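Local structure of SusD-like protein BACOVA_02651 (Bacteroides ovatus, 5E75) at residues D217-S222 with L384-R389; L224-N229 with D362-Y367; L115-A120 with L133-Q138. The protein binds polysaccharide at the cell surface and probably captures xyloglucan there before its transport into the periplasm for degradation. All blocks are in the same frame, centred on the assembly; numbering follows the deposited sequence.

Interaction 1: residues D217-S222 with L384-R389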
loop_
_atom_site.group_PDB
_atom_site.type_symbol
_atom_site.label_atom_id
_atom_site.label_comp_id
_atom_site.label_asym_id
_atom_site.label_seq_id
_atom_site.Cartn_x
_atom_site.Cartn_y
_atom_site.Cartn_z
ATOM N N ASP A 217 11.811 -12.809 13.568
ATOM C CA ASP A 217 11.323 -14.179 13.396
ATOM C C ASP A 217 11.013 -14.429 11.904
ATOM O O ASP A 217 11.462 -15.408 11.310
ATOM C CB ASP A 217 10.100 -14.383 14.296
ATOM C CG ASP A 217 9.633 -15.821 14.365
ATOM O OD1 ASP A 217 10.404 -16.748 14.045
ATOM O OD2 ASP A 217 8.465 -16.007 14.768
ATOM N N VAL A 218 10.278 -13.513 11.278
ATOM C CA VAL A 218 9.975 -13.652 9.857
ATOM C C VAL A 218 11.246 -13.645 9.001
ATOM O O VAL A 218 11.442 -14.508 8.144
ATOM C CB VAL A 218 9.019 -12.542 9.381
ATOM C CG1 VAL A 218 8.743 -12.659 7.890
ATOM C CG2 VAL A 218 7.701 -12.590 10.161
ATOM N N CYS A 219 12.102 -12.660 9.224
ATOM C CA CYS A 219 13.298 -12.517 8.412
ATOM C C CYS A 219 14.234 -13.710 8.532
ATOM O O CYS A 219 14.752 -14.212 7.532
ATOM C CB CYS A 219 14.043 -11.237 8.808
ATOM S SG CYS A 219 13.154 -9.705 8.432
ATOM N N GLU A 220 14.478 -14.141 9.763
ATOM C CA GLU A 220 15.453 -15.203 10.020
ATOM C C GLU A 220 14.924 -16.620 9.854
ATOM O O GLU A 220 15.688 -17.496 9.451
ATOM C CB GLU A 220 16.022 -15.085 11.434
ATOM C CG GLU A 220 16.675 -13.748 11.776
ATOM C CD GLU A 220 18.065 -13.529 11.185
ATOM O OE1 GLU A 220 18.505 -14.284 10.292
ATOM O OE2 GLU A 220 18.699 -12.550 11.638
ATOM N N ASN A 221 13.637 -16.857 10.140
ATOM C CA ASN A 221 13.132 -18.220 10.326
ATOM C C ASN A 221 12.085 -18.685 9.321
ATOM O O ASN A 221 11.754 -19.871 9.287
ATOM C CB ASN A 221 12.550 -18.379 11.744
ATOM C CG ASN A 221 13.580 -18.135 12.831
ATOM O OD1 ASN A 221 14.746 -18.519 12.697
ATOM N ND2 ASN A 221 13.166 -17.472 13.896
ATOM N N SER A 222 11.537 -17.778 8.514
ATOM C CA SER A 222 10.460 -18.147 7.603
ATOM C C SER A 222 10.882 -19.055 6.459
ATOM O O SER A 222 10.038 -19.758 5.902
ATOM C CB SER A 222 9.774 -16.916 7.015
ATOM O OG SER A 222 10.626 -16.225 6.120
ATOM N N LEU A 384 20.359 -4.106 10.057
ATOM C CA LEU A 384 21.102 -3.474 8.973
ATOM C C LEU A 384 21.330 -4.465 7.829
ATOM O O LEU A 384 21.248 -4.098 6.648
ATOM C CB LEU A 384 22.432 -2.913 9.488
ATOM C CG LEU A 384 23.296 -2.195 8.450
ATOM C CD1 LEU A 384 22.583 -0.972 7.844
ATOM C CD2 LEU A 384 24.651 -1.795 9.091
ATOM N N TYR A 385 21.602 -5.721 8.164
ATOM C CA TYR A 385 21.762 -6.755 7.152
ATOM C C TYR A 385 20.522 -6.839 6.279
ATOM O O TYR A 385 20.625 -6.880 5.056
ATOM C CB TYR A 385 22.054 -8.121 7.782
ATOM C CG TYR A 385 21.939 -9.292 6.830
ATOM C CD1 TYR A 385 22.836 -9.461 5.787
ATOM C CD2 TYR A 385 20.911 -10.214 6.970
ATOM C CE1 TYR A 385 22.730 -10.530 4.924
ATOM C CE2 TYR A 385 20.795 -11.282 6.123
ATOM C CZ TYR A 385 21.711 -11.437 5.092
ATOM O OH TYR A 385 21.589 -12.502 4.238
ATOM N N PHE A 386 19.344 -6.853 6.890
ATOM C CA PHE A 386 18.126 -7.027 6.109
ATOM C C PHE A 386 17.783 -5.776 5.316
ATOM O O PHE A 386 17.267 -5.888 4.205
ATOM C CB PHE A 386 16.978 -7.550 6.985
ATOM C CG PHE A 386 17.112 -9.029 7.309
ATOM C CD1 PHE A 386 16.921 -9.970 6.327
ATOM C CD2 PHE A 386 17.494 -9.459 8.575
ATOM C CE1 PHE A 386 17.075 -11.314 6.578
ATOM C CE2 PHE A 386 17.672 -10.799 8.834
ATOM C CZ PHE A 386 17.461 -11.733 7.837
ATOM N N PHE A 387 18.115 -4.593 5.834
ATOM C CA PHE A 387 18.030 -3.378 5.037
ATOM C C PHE A 387 18.898 -3.541 3.786
ATOM O O PHE A 387 18.476 -3.249 2.651
ATOM C CB PHE A 387 18.496 -2.161 5.855
ATOM C CG PHE A 387 18.563 -0.878 5.077
ATOM C CD1 PHE A 387 19.678 -0.568 4.304
ATOM C CD2 PHE A 387 17.523 0.033 5.125
ATOM C CE1 PHE A 387 19.740 0.608 3.588
ATOM C CE2 PHE A 387 17.589 1.230 4.405
ATOM C CZ PHE A 387 18.694 1.499 3.628
ATOM N N ASN A 388 20.114 -4.036 3.993
ATOM C CA ASN A 388 21.049 -4.163 2.890
ATOM C C ASN A 388 20.706 -5.270 1.905
ATOM O O ASN A 388 21.146 -5.216 0.748
ATOM C CB ASN A 388 22.494 -4.252 3.412
ATOM C CG ASN A 388 23.059 -2.888 3.739
ATOM O OD1 ASN A 388 22.741 -1.898 3.081
ATOM N ND2 ASN A 388 23.906 -2.826 4.746
ATOM N N ARG A 389 19.885 -6.243 2.312
ATOM C CA ARG A 389 19.372 -7.229 1.374
ATOM C C ARG A 389 18.443 -6.554 0.362
ATOM O O ARG A 389 18.421 -6.929 -0.810
ATOM C CB ARG A 389 18.623 -8.356 2.095
ATOM C CG ARG A 389 19.523 -9.396 2.780
ATOM C CD ARG A 389 20.215 -10.307 1.764
ATOM N NE ARG A 389 19.215 -11.048 1.012
ATOM C CZ ARG A 389 18.988 -10.957 -0.299
ATOM N NH1 ARG A 389 19.748 -10.208 -1.088
ATOM N NH2 ARG A 389 18.000 -11.665 -0.837
#
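Helix 205-221 and helix 382-393 pack through a sulfur-aromatic contact, in which Cys219 of the first lies over the ring of Phe386 of the second. Cys219 CB sits 3.6 Å from the centroid of the Phe386 ring and 11° off its normal, a CH-pi geometry, while Cys219 SG lies 4.3 Å from the same centroid, also over the face. Phe386 has CG anti to its carbonyl carbon (chi1 -76°), which carries the ring across to the other helix. The opposite face of this ring is covered by Tyr385 CD2, 3.7 Å above the plane, so the phenyl group is held between two neighbours. At the rim comes Glu220, whose chain bends at chi2; its CD lies in the ring plane, its OE2 reaches Phe386 CE2 at 3.5 Å, and the carboxylate stands 81° to the ring. Glu220 OE2 finds its charge partner in Arg382, one turn before Phe386. Cutting Phe386 back to an alanine is likely to leave Cys219 without an aromatic face and open a gap between the two helices. With both Cys219 and Phe386 buried, the arrangement is a Cys sulfur-aromatic contact within helix-helix packing, here joining two helices of a SusD-family protein.

Interaction 2: residues L224-N229 with D362-Y367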
loop_
_atom_site.group_PDB
_atom_site.type_symbol
_atom_site.label_atom_id
_atom_site.label_comp_id
_atom_site.label_asym_id
_atom_site.label_seq_id
_atom_site.Cartn_x
_atom_site.Cartn_y
_atom_site.Cartn_z
ATOM N N LEU A 224 11.703 -17.882 3.692
ATOM C CA LEU A 224 11.321 -17.125 2.510
ATOM C C LEU A 224 12.440 -16.178 2.138
ATOM O O LEU A 224 13.205 -15.738 2.997
ATOM C CB LEU A 224 10.045 -16.332 2.805
ATOM C CG LEU A 224 8.840 -17.151 3.259
ATOM C CD1 LEU A 224 7.707 -16.231 3.696
ATOM C CD2 LEU A 224 8.400 -18.071 2.154
ATOM N N ASP A 225 12.528 -15.860 0.854
ATOM C CA ASP A 225 13.524 -14.893 0.405
ATOM C C ASP A 225 12.898 -13.894 -0.546
ATOM O O ASP A 225 11.816 -14.105 -1.086
ATOM C CB ASP A 225 14.692 -15.611 -0.281
ATOM C CG ASP A 225 16.005 -14.808 -0.242
ATOM O OD1 ASP A 225 16.070 -13.685 0.335
ATOM O OD2 ASP A 225 17.000 -15.335 -0.784
ATOM N N LEU A 226 13.598 -12.791 -0.744
ATOM C CA LEU A 226 13.221 -11.832 -1.780
ATOM C C LEU A 226 13.355 -12.443 -3.174
ATOM O O LEU A 226 14.289 -13.208 -3.431
ATOM C CB LEU A 226 14.117 -10.597 -1.723
ATOM C CG LEU A 226 14.205 -9.875 -0.379
ATOM C CD1 LEU A 226 15.099 -8.696 -0.530
ATOM C CD2 LEU A 226 12.842 -9.427 0.108
ATOM N N MET A 227 12.430 -12.126 -4.076
ATOM C CA MET A 227 12.622 -12.492 -5.477
ATOM C C MET A 227 13.944 -11.887 -5.984
ATOM O O MET A 227 14.302 -10.759 -5.641
ATOM C CB MET A 227 11.472 -12.023 -6.363
ATOM C CG MET A 227 10.130 -12.702 -6.079
ATOM S SD MET A 227 8.995 -12.565 -7.488
ATOM C CE MET A 227 9.577 -13.909 -8.529
ATOM N N THR A 228 14.663 -12.641 -6.811
ATOM C CA THR A 228 15.953 -12.197 -7.330
ATOM C C THR A 228 15.848 -10.892 -8.115
ATOM O O THR A 228 16.700 -10.000 -7.990
ATOM C CB THR A 228 16.570 -13.295 -8.216
ATOM O OG1 THR A 228 16.768 -14.477 -7.425
ATOM C CG2 THR A 228 17.894 -12.843 -8.798
ATOM N N ASN A 229 14.806 -10.780 -8.931
ATOM C CA ASN A 229 14.616 -9.606 -9.774
ATOM C C ASN A 229 13.385 -8.834 -9.345
ATOM O O ASN A 229 12.281 -9.363 -9.383
ATOM C CB ASN A 229 14.439 -10.032 -11.221
ATOM C CG ASN A 229 15.589 -10.860 -11.725
ATOM O OD1 ASN A 229 16.743 -10.443 -11.650
ATOM N ND2 ASN A 229 15.280 -12.047 -12.239
ATOM N N ASP A 362 9.147 -5.427 2.936
ATOM C CA ASP A 362 8.585 -4.529 3.954
ATOM C C ASP A 362 9.027 -4.984 5.347
ATOM O O ASP A 362 9.398 -4.173 6.201
ATOM C CB ASP A 362 7.061 -4.552 3.811
ATOM C CG ASP A 362 6.364 -3.380 4.440
ATOM O OD1 ASP A 362 6.879 -2.782 5.391
ATOM O OD2 ASP A 362 5.260 -3.058 3.955
ATOM N N VAL A 363 8.968 -6.290 5.589
ATOM C CA VAL A 363 9.372 -6.816 6.882
ATOM C C VAL A 363 10.872 -6.571 7.093
ATOM O O VAL A 363 11.283 -6.237 8.207
ATOM C CB VAL A 363 8.990 -8.308 7.065
ATOM C CG1 VAL A 363 9.256 -8.754 8.475
ATOM C CG2 VAL A 363 7.529 -8.535 6.727
ATOM N N TYR A 364 11.669 -6.717 6.036
ATOM C CA TYR A 364 13.108 -6.423 6.136
ATOM C C TYR A 364 13.335 -4.982 6.569
ATOM O O TYR A 364 14.127 -4.703 7.476
ATOM C CB TYR A 364 13.823 -6.664 4.794
ATOM C CG TYR A 364 14.089 -8.123 4.417
ATOM C CD1 TYR A 364 13.436 -9.170 5.047
ATOM C CD2 TYR A 364 15.014 -8.446 3.424
ATOM C CE1 TYR A 364 13.701 -10.492 4.698
ATOM C CE2 TYR A 364 15.268 -9.749 3.079
ATOM C CZ TYR A 364 14.613 -10.772 3.711
ATOM O OH TYR A 364 14.940 -12.059 3.337
ATOM N N LEU A 365 12.666 -4.048 5.907
ATOM C CA LEU A 365 12.860 -2.644 6.222
ATOM C C LEU A 365 12.273 -2.265 7.580
ATOM O O LEU A 365 12.825 -1.425 8.288
ATOM C CB LEU A 365 12.292 -1.737 5.108
ATOM C CG LEU A 365 12.987 -1.861 3.756
ATOM C CD1 LEU A 365 12.275 -1.028 2.716
ATOM C CD2 LEU A 365 14.419 -1.452 3.823
ATOM N N THR A 366 11.159 -2.894 7.946
ATOM C CA THR A 366 10.561 -2.696 9.276
ATOM C C THR A 366 11.502 -3.161 10.382
ATOM O O THR A 366 11.679 -2.479 11.392
ATOM C CB THR A 366 9.197 -3.428 9.374
ATOM O OG1 THR A 366 8.282 -2.804 8.468
ATOM C CG2 THR A 366 8.577 -3.377 10.772
ATOM N N TYR A 367 12.130 -4.308 10.182
ATOM C CA TYR A 367 13.099 -4.800 11.148
ATOM C C TYR A 367 14.251 -3.792 11.303
ATOM O O TYR A 367 14.644 -3.449 12.424
ATOM C CB TYR A 367 13.622 -6.166 10.692
ATOM C CG TYR A 367 14.566 -6.874 11.649
ATOM C CD1 TYR A 367 14.555 -6.612 13.011
ATOM C CD2 TYR A 367 15.453 -7.820 11.171
ATOM C CE1 TYR A 367 15.424 -7.267 13.877
ATOM C CE2 TYR A 367 16.326 -8.477 12.028
ATOM C CZ TYR A 367 16.302 -8.194 13.376
ATOM O OH TYR A 367 17.178 -8.849 14.220
HETATM O O HOH W 1 13.754 -13.827 4.923
HETATM O O HOH W 2 17.506 -12.764 2.524
#
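Leu226 lays its branched end against Tyr364, the two side chains sliding past each other in opposite directions. With CG anti to its carbonyl carbon (chi1 -54°), Leu226 brings CG to 3.6 Å from Tyr364 CE2, and its CD2 lies over the ring face, 4.2 Å from the Tyr364 centroid, a CH-pi contact toward one side of the ring. Tyr364 extends its hydroxyl to the loop, where water bridges the remaining distance. Tyr364 OH donates to water 1 at 2.7 Å, in the ring plane, and that water donates to Leu224 O at 2.8 Å. Water 2 donates in both directions, to Tyr364 OH and, also at 2.8 Å, to Asp225 OD1. The CB of Asp225 points away from the helix, but with CG near anti to the backbone N (chi1 -155°) the carboxylate returns toward Tyr364. Asp225 OD1 is thus shared among water 2, a weak bond from Leu226 N and a salt bridge from Arg389. The loop between helix 205-221 and strand 244-248 is thereby joined to helix 360-372, whose Tyr364 also touches Cys219 of helix 205-221 and whose Tyr364 ring plane lies at about 60° to that of Phe386 of helix 382-393.

Interaction 3: residues L115-A120 with L133-Q138. With EDO (1,2-ethanediol), chain C.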
loop_
_atom_site.group_PDB
_atom_site.type_symbol
_atom_site.label_atom_id
_atom_site.label_comp_id
_atom_site.label_asym_id
_atom_site.label_seq_id
_atom_site.Cartn_x
_atom_site.Cartn_y
_atom_site.Cartn_z
ATOM N N LEU A 115 -7.314 -11.477 10.619
ATOM C CA LEU A 115 -6.180 -10.851 9.931
ATOM C C LEU A 115 -6.656 -9.748 9.005
ATOM O O LEU A 115 -6.080 -8.654 8.977
ATOM C CB LEU A 115 -5.389 -11.902 9.144
ATOM C CG LEU A 115 -4.249 -11.408 8.235
ATOM C CD1 LEU A 115 -3.224 -10.636 9.036
ATOM C CD2 LEU A 115 -3.553 -12.542 7.465
ATOM N N MET A 116 -7.695 -10.019 8.226
ATOM C CA MET A 116 -8.190 -9.016 7.295
ATOM C C MET A 116 -8.820 -7.851 8.033
ATOM O O MET A 116 -8.619 -6.694 7.650
ATOM C CB MET A 116 -9.168 -9.609 6.285
ATOM C CG MET A 116 -8.538 -10.606 5.351
ATOM S SD MET A 116 -7.241 -9.872 4.364
ATOM C CE MET A 116 -6.834 -11.227 3.274
ATOM N N ARG A 117 -9.556 -8.126 9.101
ATOM C CA ARG A 117 -10.141 -7.067 9.907
ATOM C C ARG A 117 -9.048 -6.166 10.488
ATOM O O ARG A 117 -9.178 -4.934 10.494
ATOM C CB ARG A 117 -10.994 -7.688 11.019
ATOM C CG ARG A 117 -11.791 -6.681 11.840
ATOM C CD ARG A 117 -12.804 -7.344 12.742
ATOM N NE ARG A 117 -12.206 -8.092 13.821
ATOM C CZ ARG A 117 -12.901 -8.859 14.657
ATOM N NH1 ARG A 117 -14.223 -8.981 14.537
ATOM N NH2 ARG A 117 -12.272 -9.490 15.625
ATOM N N ALA A 118 -7.961 -6.773 10.940
ATOM C CA ALA A 118 -6.826 -6.026 11.457
ATOM C C ALA A 118 -6.218 -5.147 10.383
ATOM O O ALA A 118 -5.922 -3.980 10.623
ATOM C CB ALA A 118 -5.767 -6.969 12.030
ATOM N N CYS A 119 -6.015 -5.695 9.193
ATOM C CA CYS A 119 -5.477 -4.890 8.119
ATOM C C CYS A 119 -6.362 -3.709 7.764
ATOM O O CYS A 119 -5.862 -2.605 7.539
ATOM C CB CYS A 119 -5.226 -5.738 6.875
ATOM S SG CYS A 119 -3.855 -6.936 7.026
ATOM N N ALA A 120 -7.661 -3.925 7.673
ATOM C CA ALA A 120 -8.587 -2.852 7.373
ATOM C C ALA A 120 -8.515 -1.747 8.424
ATOM O O ALA A 120 -8.423 -0.576 8.077
ATOM C CB ALA A 120 -10.003 -3.400 7.239
ATOM N N LEU A 133 -15.025 0.766 16.124
ATOM C CA LEU A 133 -14.665 -0.643 16.262
ATOM C C LEU A 133 -15.918 -1.499 16.371
ATOM O O LEU A 133 -16.829 -1.183 17.146
ATOM C CB LEU A 133 -13.783 -0.825 17.500
ATOM C CG LEU A 133 -12.418 -0.122 17.407
ATOM C CD1 LEU A 133 -11.718 -0.221 18.752
ATOM C CD2 LEU A 133 -11.564 -0.730 16.298
ATOM N N ILE A 134 -15.979 -2.547 15.549
ATOM C CA ILE A 134 -17.180 -3.380 15.414
ATOM C C ILE A 134 -16.818 -4.850 15.369
ATOM O O ILE A 134 -16.091 -5.284 14.467
ATOM C CB ILE A 134 -17.933 -3.117 14.085
ATOM C CG1 ILE A 134 -18.232 -1.643 13.897
ATOM C CG2 ILE A 134 -19.244 -3.945 14.058
ATOM C CD1 ILE A 134 -18.689 -1.316 12.506
ATOM N N GLU A 135 -17.335 -5.618 16.329
ATOM C CA GLU A 135 -17.230 -7.074 16.292
ATOM C C GLU A 135 -18.576 -7.754 16.028
ATOM O O GLU A 135 -18.597 -8.920 15.651
ATOM C CB GLU A 135 -16.686 -7.627 17.603
ATOM C CG GLU A 135 -15.279 -7.225 17.936
ATOM C CD GLU A 135 -14.839 -7.748 19.283
ATOM O OE1 GLU A 135 -14.590 -8.970 19.404
ATOM O OE2 GLU A 135 -14.764 -6.934 20.229
ATOM N N ASP A 136 -19.675 -7.027 16.246
ATOM C CA ASP A 136 -21.031 -7.578 16.113
ATOM C C ASP A 136 -21.784 -6.766 15.072
ATOM O O ASP A 136 -22.230 -5.653 15.344
ATOM C CB ASP A 136 -21.757 -7.503 17.465
ATOM C CG ASP A 136 -23.127 -8.166 17.446
ATOM O OD1 ASP A 136 -23.630 -8.487 16.357
ATOM O OD2 ASP A 136 -23.689 -8.378 18.543
ATOM N N ASN A 137 -21.926 -7.329 13.881
ATOM C CA ASN A 137 -22.634 -6.646 12.806
ATOM C C ASN A 137 -24.065 -6.282 13.194
ATOM O O ASN A 137 -24.580 -5.278 12.730
ATOM C CB ASN A 137 -22.688 -7.496 11.544
ATOM C CG ASN A 137 -21.348 -7.627 10.857
ATOM O OD1 ASN A 137 -20.417 -6.855 11.112
ATOM N ND2 ASN A 137 -21.252 -8.585 9.952
ATOM N N GLN A 138 -24.699 -7.090 14.041
ATOM C CA GLN A 138 -26.089 -6.834 14.410
ATOM C C GLN A 138 -26.234 -5.558 15.219
ATOM O O GLN A 138 -27.245 -4.863 15.106
ATOM C CB GLN A 138 -26.677 -8.006 15.192
ATOM C CG GLN A 138 -28.175 -7.825 15.525
ATOM C CD GLN A 138 -29.034 -7.628 14.280
ATOM O OE1 GLN A 138 -29.950 -6.791 14.238
ATOM N NE2 GLN A 138 -28.727 -8.372 13.263
HETATM C C1 EDO C . -0.642 -3.251 6.715
HETATM O O1 EDO C . 0.102 -2.140 6.223
HETATM C C2 EDO C . -2.055 -3.250 6.148
HETATM O O2 EDO C . -2.927 -2.434 6.934
HETATM O O HOH W 3 -16.692 -10.809 15.422
HETATM O O HOH W 4 -14.434 -10.681 17.298
#
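Arg117 NH1 is gripped both by Asn87 OD1 and by water 3, through which it reaches the backbone of Glu135: the water accepts from Arg117 NH1 at 3.2 Å and donates to Glu135 O at 2.7 Å. A second bridge works the same way, water 4 accepting from Arg117 NH2 at 3.0 Å and donating to Glu135 OE1 at 2.7 Å. Both waters lie at the edge of the guanidinium, in its plane. The two side chains cross at about a right angle, with guanidinium and carboxylate planes 83° apart, and no N-H of Arg117 points at Glu135 OE1, which lies 4.5 Å from Arg117 NH2 and well out of the guanidinium plane. Direct contact is loose: Arg117 NH1 comes obliquely to 4.0 Å from Glu135 CG and 4.1 Å from Ile134 O. Arg117 starts with CG anti to the backbone N (chi1 -173°) and bends at chi3, which sets the guanidinium toward the loop. Its direct charge partner is Asp161, whereas Glu135 OE2 is taken by Tyr515 and Asn518. Since Arg114 also lies close, Asp161 and Glu135 probably offset the gathered positive charge, and the Arg117-Glu135 link is best read as solvent-mediated rather than as a salt bridge.

From the N terminus, interaction 3 comes first and closes a short loop, with 12 residues between 115-120 and 133-138, tying helix 103-125 to the run leading into helix 137-142. It is complete before the other two open. Interaction 1 then spans 161 residues, from the end of helix 205-221 to helix 382-393; interaction 2 lies wholly within that span, joining the loop after helix 205-221 to helix 360-372, so the two nest without crossing. Their centres are 7 Å apart and they touch directly, Cys219 SG packing 3.4 Å from Tyr364 CD1, which makes them one cluster of three helices and a loop. Interaction 3 stands separate, its centre about 30 Å from that of interaction 1.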